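Local structure of aluminum resistance protein (Clostridium novyi, 3I16) at residues B[190-195]-B[326-331]; B[173-178]-B[208-213]; B[348-353]-B[422-427]. The protein binds pyridoxal-5'-phosphate and probably acts as a carbon-sulfur lyase of the methionine gamma-lyase family. All coordinates share one frame; numbering follows the deposited sequence.

Contact 1: residues B[190-195]-B[326-331]; sequences WRRALL and YDEKRS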
loop_
_atom_site.group_PDB
_atom_site.type_symbol
_atom_site.label_atom_id
_atom_site.label_comp_id
_atom_site.label_asym_id
_atom_site.label_seq_id
_atom_site.Cartn_x
_atom_site.Cartn_y
_atom_site.Cartn_z
ATOM N N TRP B 190 -12.745 13.221 36.322
ATOM C CA TRP B 190 -12.996 14.635 36.486
ATOM C C TRP B 190 -11.899 15.105 37.424
ATOM O O TRP B 190 -12.109 15.306 38.618
ATOM C CB TRP B 190 -14.396 14.885 37.035
ATOM C CG TRP B 190 -14.746 16.335 37.173
ATOM C CD1 TRP B 190 -14.688 17.083 38.311
ATOM C CD2 TRP B 190 -15.210 17.217 36.139
ATOM N NE1 TRP B 190 -15.103 18.366 38.056
ATOM C CE2 TRP B 190 -15.423 18.475 36.728
ATOM C CE3 TRP B 190 -15.478 17.058 34.780
ATOM C CZ2 TRP B 190 -15.888 19.567 36.006
ATOM C CZ3 TRP B 190 -15.930 18.152 34.063
ATOM C CH2 TRP B 190 -16.127 19.386 34.675
ATOM N N ARG B 191 -10.715 15.234 36.845
ATOM C CA ARG B 191 -9.518 15.611 37.558
ATOM C C ARG B 191 -8.489 15.990 36.507
ATOM O O ARG B 191 -8.636 15.668 35.328
ATOM C CB ARG B 191 -8.999 14.431 38.399
ATOM C CG ARG B 191 -8.637 13.187 37.561
ATOM C CD ARG B 191 -8.073 12.056 38.417
ATOM N NE ARG B 191 -7.468 10.950 37.652
ATOM C CZ ARG B 191 -6.275 10.989 37.040
ATOM N NH1 ARG B 191 -5.558 12.096 37.010
ATOM N NH2 ARG B 191 -5.800 9.912 36.403
ATOM N N ARG B 192 -7.429 16.645 36.944
ATOM C CA ARG B 192 -6.374 17.053 36.031
ATOM C C ARG B 192 -5.434 15.907 35.724
ATOM O O ARG B 192 -5.237 15.035 36.555
ATOM C CB ARG B 192 -5.592 18.199 36.646
ATOM C CG ARG B 192 -6.450 19.450 36.839
ATOM C CD ARG B 192 -5.654 20.522 37.544
ATOM N NE ARG B 192 -4.487 20.901 36.752
ATOM C CZ ARG B 192 -3.419 21.547 37.212
ATOM N NH1 ARG B 192 -3.340 21.907 38.496
ATOM N NH2 ARG B 192 -2.414 21.829 36.389
ATOM N N ALA B 193 -4.870 15.911 34.522
ATOM C CA ALA B 193 -3.865 14.930 34.110
ATOM C C ALA B 193 -2.615 15.173 34.934
ATOM O O ALA B 193 -2.355 16.322 35.321
ATOM C CB ALA B 193 -3.527 15.106 32.636
ATOM N N LEU B 194 -1.819 14.123 35.173
ATOM C CA LEU B 194 -0.569 14.271 35.938
ATOM C C LEU B 194 0.496 15.002 35.159
ATOM O O LEU B 194 0.808 14.642 34.034
ATOM C CB LEU B 194 0.045 12.935 36.367
ATOM C CG LEU B 194 -0.633 12.080 37.415
ATOM C CD1 LEU B 194 0.412 11.091 37.904
ATOM C CD2 LEU B 194 -1.145 12.888 38.568
ATOM N N LEU B 195 1.082 16.012 35.786
ATOM C CA LEU B 195 2.150 16.753 35.178
ATOM C C LEU B 195 3.443 15.922 35.281
ATOM O O LEU B 195 3.541 14.995 36.082
ATOM C CB LEU B 195 2.327 18.079 35.891
ATOM C CG LEU B 195 1.130 19.050 35.917
ATOM C CD1 LEU B 195 1.411 20.225 36.844
ATOM C CD2 LEU B 195 0.779 19.548 34.539
ATOM N N TYR B 326 -9.015 27.097 31.367
ATOM C CA TYR B 326 -8.206 27.543 30.211
ATOM C C TYR B 326 -6.777 27.923 30.550
ATOM O O TYR B 326 -5.892 27.849 29.684
ATOM C CB TYR B 326 -8.888 28.731 29.501
ATOM C CG TYR B 326 -8.705 30.063 30.179
ATOM C CD1 TYR B 326 -9.484 30.413 31.279
ATOM C CD2 TYR B 326 -7.778 30.992 29.705
ATOM C CE1 TYR B 326 -9.338 31.626 31.907
ATOM C CE2 TYR B 326 -7.624 32.244 30.342
ATOM C CZ TYR B 326 -8.406 32.538 31.440
ATOM O OH TYR B 326 -8.300 33.745 32.096
ATOM N N ASP B 327 -6.561 28.306 31.806
ATOM C CA ASP B 327 -5.269 28.768 32.259
ATOM C C ASP B 327 -4.522 27.805 33.195
ATOM O O ASP B 327 -3.595 28.209 33.869
ATOM C CB ASP B 327 -5.408 30.151 32.896
ATOM C CG ASP B 327 -6.273 30.147 34.133
ATOM O OD1 ASP B 327 -7.004 29.156 34.391
ATOM O OD2 ASP B 327 -6.235 31.155 34.839
ATOM N N GLU B 328 -4.913 26.541 33.240
ATOM C CA GLU B 328 -4.191 25.572 34.048
ATOM C C GLU B 328 -3.161 24.868 33.194
ATOM O O GLU B 328 -3.324 24.766 31.988
ATOM C CB GLU B 328 -5.137 24.538 34.625
ATOM C CG GLU B 328 -6.284 25.157 35.357
ATOM C CD GLU B 328 -6.986 24.166 36.225
ATOM O OE1 GLU B 328 -6.412 23.780 37.274
ATOM O OE2 GLU B 328 -8.123 23.805 35.876
ATOM N N LYS B 329 -2.111 24.371 33.835
ATOM C CA LYS B 329 -1.037 23.643 33.165
ATOM C C LYS B 329 -1.606 22.266 32.767
ATOM O O LYS B 329 -2.155 21.565 33.607
ATOM C CB LYS B 329 0.133 23.487 34.142
ATOM C CG LYS B 329 1.517 23.361 33.531
ATOM C CD LYS B 329 2.550 23.148 34.641
ATOM C CE LYS B 329 2.372 24.159 35.747
ATOM N NZ LYS B 329 3.097 23.785 36.997
ATOM N N ARG B 330 -1.464 21.896 31.502
ATOM C CA ARG B 330 -1.992 20.649 30.966
ATOM C C ARG B 330 -0.949 19.592 30.697
ATOM O O ARG B 330 0.156 19.915 30.287
ATOM C CB ARG B 330 -2.745 20.957 29.682
ATOM C CG ARG B 330 -3.979 21.788 29.968
ATOM C CD ARG B 330 -4.547 22.438 28.742
ATOM N NE ARG B 330 -5.726 23.240 29.092
ATOM C CZ ARG B 330 -7.007 22.910 28.907
ATOM N NH1 ARG B 330 -7.372 21.775 28.326
ATOM N NH2 ARG B 330 -7.961 23.758 29.300
ATOM N N SER B 331 -1.303 18.335 30.952
ATOM C CA SER B 331 -0.404 17.203 30.688
ATOM C C SER B 331 -1.000 16.244 29.666
ATOM O O SER B 331 -0.448 15.167 29.424
ATOM C CB SER B 331 -0.047 16.473 31.979
ATOM O OG SER B 331 1.239 15.846 31.870
HETATM O O HOH W 1 -4.939 20.659 33.907
HETATM O O HOH W 2 -2.546 18.502 33.429
#

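Contact 2: residues B[173-178]-B[208-213]; sequences EDESIT and NIRKDI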
loop_
_atom_site.group_PDB
_atom_site.type_symbol
_atom_site.label_atom_id
_atom_site.label_comp_id
_atom_site.label_asym_id
_atom_site.label_seq_id
_atom_site.Cartn_x
_atom_site.Cartn_y
_atom_site.Cartn_z
ATOM N N GLU B 173 4.815 -2.575 52.807
ATOM C CA GLU B 173 4.073 -3.718 53.324
ATOM C C GLU B 173 3.910 -4.884 52.358
ATOM O O GLU B 173 3.426 -5.931 52.749
ATOM C CB GLU B 173 2.709 -3.269 53.847
ATOM C CG GLU B 173 2.842 -2.412 55.103
ATOM C CD GLU B 173 1.521 -1.984 55.684
ATOM O OE1 GLU B 173 0.487 -2.199 55.012
ATOM O OE2 GLU B 173 1.519 -1.430 56.813
ATOM N N ASP B 174 4.341 -4.739 51.112
ATOM C CA ASP B 174 4.185 -5.817 50.150
ATOM C C ASP B 174 5.396 -5.841 49.241
ATOM O O ASP B 174 5.459 -5.132 48.239
ATOM C CB ASP B 174 2.876 -5.659 49.368
ATOM C CG ASP B 174 2.572 -6.846 48.477
ATOM O OD1 ASP B 174 3.448 -7.716 48.321
ATOM O OD2 ASP B 174 1.448 -6.905 47.916
ATOM N N GLU B 175 6.350 -6.682 49.627
ATOM C CA GLU B 175 7.588 -6.847 48.893
ATOM C C GLU B 175 7.424 -7.590 47.573
ATOM O O GLU B 175 8.378 -7.649 46.808
ATOM C CB GLU B 175 8.649 -7.534 49.784
ATOM C CG GLU B 175 9.056 -6.648 50.941
ATOM C CD GLU B 175 10.069 -7.261 51.887
ATOM O OE1 GLU B 175 10.505 -8.410 51.679
ATOM O OE2 GLU B 175 10.422 -6.564 52.858
ATOM N N SER B 176 6.241 -8.157 47.296
ATOM C CA SER B 176 5.986 -8.840 46.007
ATOM C C SER B 176 5.658 -7.847 44.887
ATOM O O SER B 176 5.570 -8.250 43.721
ATOM C CB SER B 176 4.833 -9.845 46.131
ATOM O OG SER B 176 3.568 -9.200 46.166
ATOM N N ILE B 177 5.424 -6.574 45.238
ATOM C CA ILE B 177 5.152 -5.546 44.246
ATOM C C ILE B 177 6.434 -5.229 43.468
ATOM O O ILE B 177 7.429 -4.735 44.038
ATOM C CB ILE B 177 4.589 -4.254 44.867
ATOM C CG1 ILE B 177 3.217 -4.513 45.505
ATOM C CG2 ILE B 177 4.498 -3.177 43.805
ATOM C CD1 ILE B 177 2.703 -3.380 46.368
ATOM N N THR B 178 6.416 -5.545 42.175
ATOM C CA THR B 178 7.580 -5.345 41.321
ATOM C C THR B 178 7.384 -4.324 40.219
ATOM O O THR B 178 8.341 -4.012 39.494
ATOM C CB THR B 178 8.000 -6.666 40.657
ATOM O OG1 THR B 178 6.935 -7.149 39.826
ATOM C CG2 THR B 178 8.380 -7.729 41.728
ATOM N N ASN B 208 12.753 5.115 46.121
ATOM C CA ASN B 208 13.301 5.283 47.470
ATOM C C ASN B 208 12.945 4.106 48.383
ATOM O O ASN B 208 13.636 3.876 49.368
ATOM C CB ASN B 208 12.837 6.593 48.108
ATOM C CG ASN B 208 13.458 6.812 49.461
ATOM O OD1 ASN B 208 14.687 6.804 49.596
ATOM N ND2 ASN B 208 12.620 6.990 50.483
ATOM N N ILE B 209 11.870 3.378 48.072
ATOM C CA ILE B 209 11.491 2.197 48.844
ATOM C C ILE B 209 12.268 1.008 48.283
ATOM O O ILE B 209 12.944 0.324 49.033
ATOM C CB ILE B 209 9.974 1.945 48.823
ATOM C CG1 ILE B 209 9.212 3.142 49.412
ATOM C CG2 ILE B 209 9.614 0.703 49.611
ATOM C CD1 ILE B 209 9.727 3.653 50.753
ATOM N N ARG B 210 12.162 0.767 46.975
ATOM C CA ARG B 210 12.943 -0.268 46.283
ATOM C C ARG B 210 13.324 0.173 44.864
ATOM O O ARG B 210 12.454 0.373 43.996
ATOM C CB ARG B 210 12.219 -1.617 46.226
ATOM C CG ARG B 210 12.033 -2.296 47.567
ATOM C CD ARG B 210 11.530 -3.716 47.411
ATOM N NE ARG B 210 10.200 -3.797 46.811
ATOM C CZ ARG B 210 9.048 -3.593 47.457
ATOM N NH1 ARG B 210 9.015 -3.245 48.741
ATOM N NH2 ARG B 210 7.906 -3.697 46.793
ATOM N N LYS B 211 14.626 0.295 44.624
ATOM C CA LYS B 211 15.169 0.717 43.336
ATOM C C LYS B 211 14.803 -0.217 42.158
ATOM O O LYS B 211 14.726 0.223 41.017
ATOM C CB LYS B 211 16.690 0.869 43.452
ATOM N N ASP B 212 14.557 -1.494 42.438
ATOM C CA ASP B 212 14.233 -2.450 41.382
ATOM C C ASP B 212 12.772 -2.429 40.892
ATOM O O ASP B 212 12.460 -3.117 39.929
ATOM C CB ASP B 212 14.671 -3.888 41.756
ATOM C CG ASP B 212 13.903 -4.483 42.938
ATOM O OD1 ASP B 212 12.927 -3.887 43.443
ATOM O OD2 ASP B 212 14.299 -5.586 43.373
ATOM N N ILE B 213 11.895 -1.643 41.512
ATOM C CA ILE B 213 10.488 -1.578 41.068
ATOM C C ILE B 213 10.408 -0.895 39.693
ATOM O O ILE B 213 10.943 0.189 39.488
ATOM C CB ILE B 213 9.581 -0.836 42.128
ATOM C CG1 ILE B 213 9.597 -1.585 43.462
ATOM C CG2 ILE B 213 8.137 -0.725 41.639
ATOM C CD1 ILE B 213 9.043 -0.779 44.649
HETATM O O HOH W 3 10.573 -5.157 44.054
#

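Contact 3: residues B[348-353]-B[422-427]; sequences FCKGIQ and LSRIVK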
loop_
_atom_site.group_PDB
_atom_site.type_symbol
_atom_site.label_atom_id
_atom_site.label_comp_id
_atom_site.label_asym_id
_atom_site.label_seq_id
_atom_site.Cartn_x
_atom_site.Cartn_y
_atom_site.Cartn_z
ATOM N N PHE B 348 -24.257 17.720 21.809
ATOM C CA PHE B 348 -22.942 18.324 21.629
ATOM C C PHE B 348 -22.069 17.407 20.783
ATOM O O PHE B 348 -21.417 17.875 19.829
ATOM C CB PHE B 348 -22.262 18.610 22.976
ATOM C CG PHE B 348 -20.872 19.156 22.851
ATOM C CD1 PHE B 348 -20.668 20.492 22.591
ATOM C CD2 PHE B 348 -19.767 18.331 23.018
ATOM C CE1 PHE B 348 -19.391 20.997 22.507
ATOM C CE2 PHE B 348 -18.481 18.843 22.922
ATOM C CZ PHE B 348 -18.311 20.170 22.667
ATOM N N CYS B 349 -22.061 16.120 21.137
ATOM C CA CYS B 349 -21.256 15.133 20.436
ATOM C C CYS B 349 -21.721 15.010 18.993
ATOM O O CYS B 349 -20.909 14.766 18.108
ATOM C CB CYS B 349 -21.323 13.750 21.100
ATOM S SG CYS B 349 -20.427 13.605 22.670
ATOM N N LYS B 350 -23.019 15.155 18.767
ATOM C CA LYS B 350 -23.556 15.085 17.417
ATOM C C LYS B 350 -23.046 16.276 16.616
ATOM O O LYS B 350 -22.710 16.136 15.442
ATOM C CB LYS B 350 -25.080 15.005 17.422
ATOM C CG LYS B 350 -25.625 13.593 17.827
ATOM C CD LYS B 350 -27.158 13.571 17.876
ATOM C CE LYS B 350 -27.713 12.191 18.261
ATOM N NZ LYS B 350 -27.143 11.091 17.446
ATOM N N GLY B 351 -22.979 17.431 17.273
ATOM C CA GLY B 351 -22.430 18.635 16.676
ATOM C C GLY B 351 -21.005 18.422 16.222
ATOM O O GLY B 351 -20.659 18.799 15.110
ATOM N N ILE B 352 -20.191 17.786 17.066
ATOM C CA ILE B 352 -18.813 17.489 16.726
ATOM C C ILE B 352 -18.723 16.581 15.494
ATOM O O ILE B 352 -17.869 16.798 14.627
ATOM C CB ILE B 352 -18.036 16.888 17.920
ATOM C CG1 ILE B 352 -17.922 17.924 19.047
ATOM C CG2 ILE B 352 -16.614 16.419 17.506
ATOM C CD1 ILE B 352 -17.248 19.259 18.628
ATOM N N GLN B 353 -19.585 15.572 15.402
ATOM C CA GLN B 353 -19.555 14.662 14.233
ATOM C C GLN B 353 -19.856 15.494 12.965
ATOM O O GLN B 353 -19.135 15.392 11.966
ATOM C CB GLN B 353 -20.547 13.488 14.428
ATOM C CG GLN B 353 -20.523 12.350 13.373
ATOM C CD GLN B 353 -19.289 11.483 13.422
ATOM O OE1 GLN B 353 -18.706 11.254 14.480
ATOM N NE2 GLN B 353 -18.882 10.980 12.266
ATOM N N LEU B 422 -21.419 23.888 19.777
ATOM C CA LEU B 422 -22.017 24.802 20.734
ATOM C C LEU B 422 -23.266 25.452 20.193
ATOM O O LEU B 422 -24.225 25.693 20.955
ATOM C CB LEU B 422 -21.006 25.873 21.201
ATOM C CG LEU B 422 -21.493 26.864 22.266
ATOM C CD1 LEU B 422 -21.920 26.161 23.530
ATOM C CD2 LEU B 422 -20.388 27.911 22.585
ATOM N N SER B 423 -23.289 25.762 18.900
ATOM C CA SER B 423 -24.473 26.410 18.308
ATOM C C SER B 423 -25.721 25.514 18.389
ATOM O O SER B 423 -26.842 26.026 18.390
ATOM C CB SER B 423 -24.215 26.869 16.873
ATOM O OG SER B 423 -23.228 27.916 16.841
ATOM N N ARG B 424 -25.536 24.199 18.437
ATOM C CA ARG B 424 -26.690 23.301 18.638
ATOM C C ARG B 424 -27.299 23.446 20.022
ATOM O O ARG B 424 -28.484 23.198 20.179
ATOM C CB ARG B 424 -26.333 21.835 18.480
ATOM C CG ARG B 424 -26.029 21.400 17.089
ATOM C CD ARG B 424 -25.500 19.974 17.103
ATOM N NE ARG B 424 -26.487 18.891 17.217
ATOM C CZ ARG B 424 -26.884 18.090 16.215
ATOM N NH1 ARG B 424 -26.436 18.242 14.970
ATOM N NH2 ARG B 424 -27.748 17.105 16.451
ATOM N N ILE B 425 -26.517 23.850 21.022
ATOM C CA ILE B 425 -27.048 23.946 22.391
ATOM C C ILE B 425 -27.182 25.371 22.950
ATOM O O ILE B 425 -27.860 25.572 23.954
ATOM C CB ILE B 425 -26.252 23.000 23.362
ATOM C CG1 ILE B 425 -24.832 23.484 23.655
ATOM C CG2 ILE B 425 -26.133 21.596 22.781
ATOM C CD1 ILE B 425 -24.049 22.455 24.460
ATOM N N VAL B 426 -26.557 26.362 22.316
ATOM C CA VAL B 426 -26.648 27.754 22.764
ATOM C C VAL B 426 -27.069 28.608 21.568
ATOM O O VAL B 426 -26.485 28.499 20.485
ATOM C CB VAL B 426 -25.317 28.247 23.372
ATOM C CG1 VAL B 426 -25.376 29.759 23.664
ATOM C CG2 VAL B 426 -25.009 27.458 24.638
ATOM N N LYS B 427 -28.101 29.429 21.772
ATOM C CA LYS B 427 -28.703 30.238 20.706
ATOM C C LYS B 427 -29.121 31.623 21.177
ATOM O O LYS B 427 -29.704 31.839 22.248
ATOM C CB LYS B 427 -29.936 29.519 20.144
ATOM C CG LYS B 427 -29.651 28.110 19.646
ATOM C CD LYS B 427 -30.875 27.443 19.048
ATOM C CE LYS B 427 -30.550 26.009 18.641
ATOM N NZ LYS B 427 -29.523 25.955 17.564
ATOM O OXT LYS B 427 -28.905 32.587 20.452
#

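Contact 1: residues B[190-195]-B[326-331]
Leu195 and Ser331 mark the closest backbone approach, CA to CA 5.2 Å, while the touching runs 192-195 and 328-331 head in directions 63° apart, so two irregular loops meet at one end and splay at the other. Arg192 spans the wider end. Its chain turns at chi3 (61°), which sets NE, and NH2 then gives a hydrogen bond to Lys329 O of 2.8 Å with an N-H...O angle of 160°. The carbonyl oxygen sits at the guanidinium edge and uses an in-plane lone pair. A water in the same guanidinium plane accepts from Arg192 NE and donates to that oxygen as well. Glu328 approaches differently, over a face: OE1 lies 3.5 Å from Arg192 NE but well out of plane, a salt bridge of charge alone, and OE2 is held by Lys325 N. Leu195 crosses the Lys329 chain at about a right angle, CD1 being 3.8 Å from Lys329 CD. Ala193 CB packs on Ser331 CB at 3.8 Å. Ser331 OG donates to Leu194 O, though the position of that oxygen is uncertain, and also bonds Arg184 NE. Leu195 is the N-cap of helix 196-209, and the Ala193 side chain is about 9 Å from the bound cofactor. Lys329 O thus gathers much of the polar part, Leu195, Ala193 and Ser331 supply the packing, and Glu328 OE1 over the guanidinium face probably tempers the arginine charge.

Contact 2: residues B[173-178]-B[208-213]
Arg210 reaches across to the backbone of residues 174-177 and carries the close half of the contact. NH2 donates to Ile177 O at 3.0 Å and 162°, in both the carbonyl and the guanidinium planes; a second, weak bond from NH2 goes to Asp174 O at 3.2 Å. One guanidinium face is covered by Glu175 CA, 3.6 Å above the plane and offset toward the rim, while NH1 donates outside to Leu171 O. The acceptors are presented by a type I turn, Asp174 to Ile177, overlaid by an Asx turn, Ser176 N to Asp174 OD1, an oxygen that also accepts from Ser176 OG. These are elements of a beta-alpha-beta unit: helix 196-209 returns the chain from strand 177-183 to the neighbouring parallel strand 214-218. Where that pairing begins, Ile213 CA sits 3.6 Å from Thr178 O, and the buried Ile177 and Ile213 side chains both rest on Leu171 of helix 164-173. The looser side is marked by exposed residues: a water at the guanidinium edge accepts from Arg210 NE and donates to Ile177 O and to OD1 of the exposed Asp212. Glu175, also exposed, crosses the arginine chain at about a right angle, yet its OE2 stays 5.5 Å from Arg210 NH1.

Contact 3: residues B[348-353]-B[422-427]
Arg424 lays one face of its guanidinium over Lys350 CB, which stands 3.5 Å above the plane and is offset toward the rim, on the NH2 side of the group. The evidence is atom by atom: Lys350 CB is nearest to Arg424 NH2, with CZ a little farther, while Arg424 CD rests on Gly351 CA at 3.4 Å. The arginine chain bends at chi3 (80°), which carries NE to 3.8 Å from Gly351 N. At Gly351, which has no side chain, the arginine methylene lies directly against the helix backbone. The charged end is answered within helix 342-354, where Glu347 OE1 forms a salt bridge with Arg424 NH2. Lys350 sends its own charge elsewhere: NZ, which pairs with Glu365 and bonds Cys364 O and Ser363 OG, stays 6.1 Å from Arg424 NH2. Thus the lysine's CB lies against the arginine's face, while the two charged ends stay apart.

The contact joins two helices of the part of the fold built on the six-stranded antiparallel sheet. Helix 342-354 follows strand 335-338 and helix 411-425 follows strand 402-406, strands that are neighbours in that sheet. On the buried side, Phe348 CD1 lies 4.3 Å from Ile425 CD1, an apolar contact that Phe339 extends by touching both residues. Leu422 packs its side chain on helices 17-54 and 287-318. Its carbonyl oxygen accepts from both Ile425 N and Val426 N near the C-terminus, where Lys427 NZ folds back to Ser423 O at 2.8 Å.

In the fold
Contacts 1 and 2 interleave along the chain, since 173-178 is followed by 190-195, then 208-213, and much later 326-331; contact 3 comes after both have closed. Contacts 1 and 2 share the unit of strand 177-183 and helix 196-209, one at each end of that helix, with centres 29 Å apart. Contact 1 ties the loop before this helix to the loop between strands 321-323 and 335-338, linking the seven-stranded mixed sheet region to the six-stranded antiparallel one. Contact 3, in the latter region, has its centre 24 Å from that of contact 1 and 49 Å from that of contact 2, which lies beyond the chain's centre. Contact 1 alone lies near the cofactor; the others are peripheral packing.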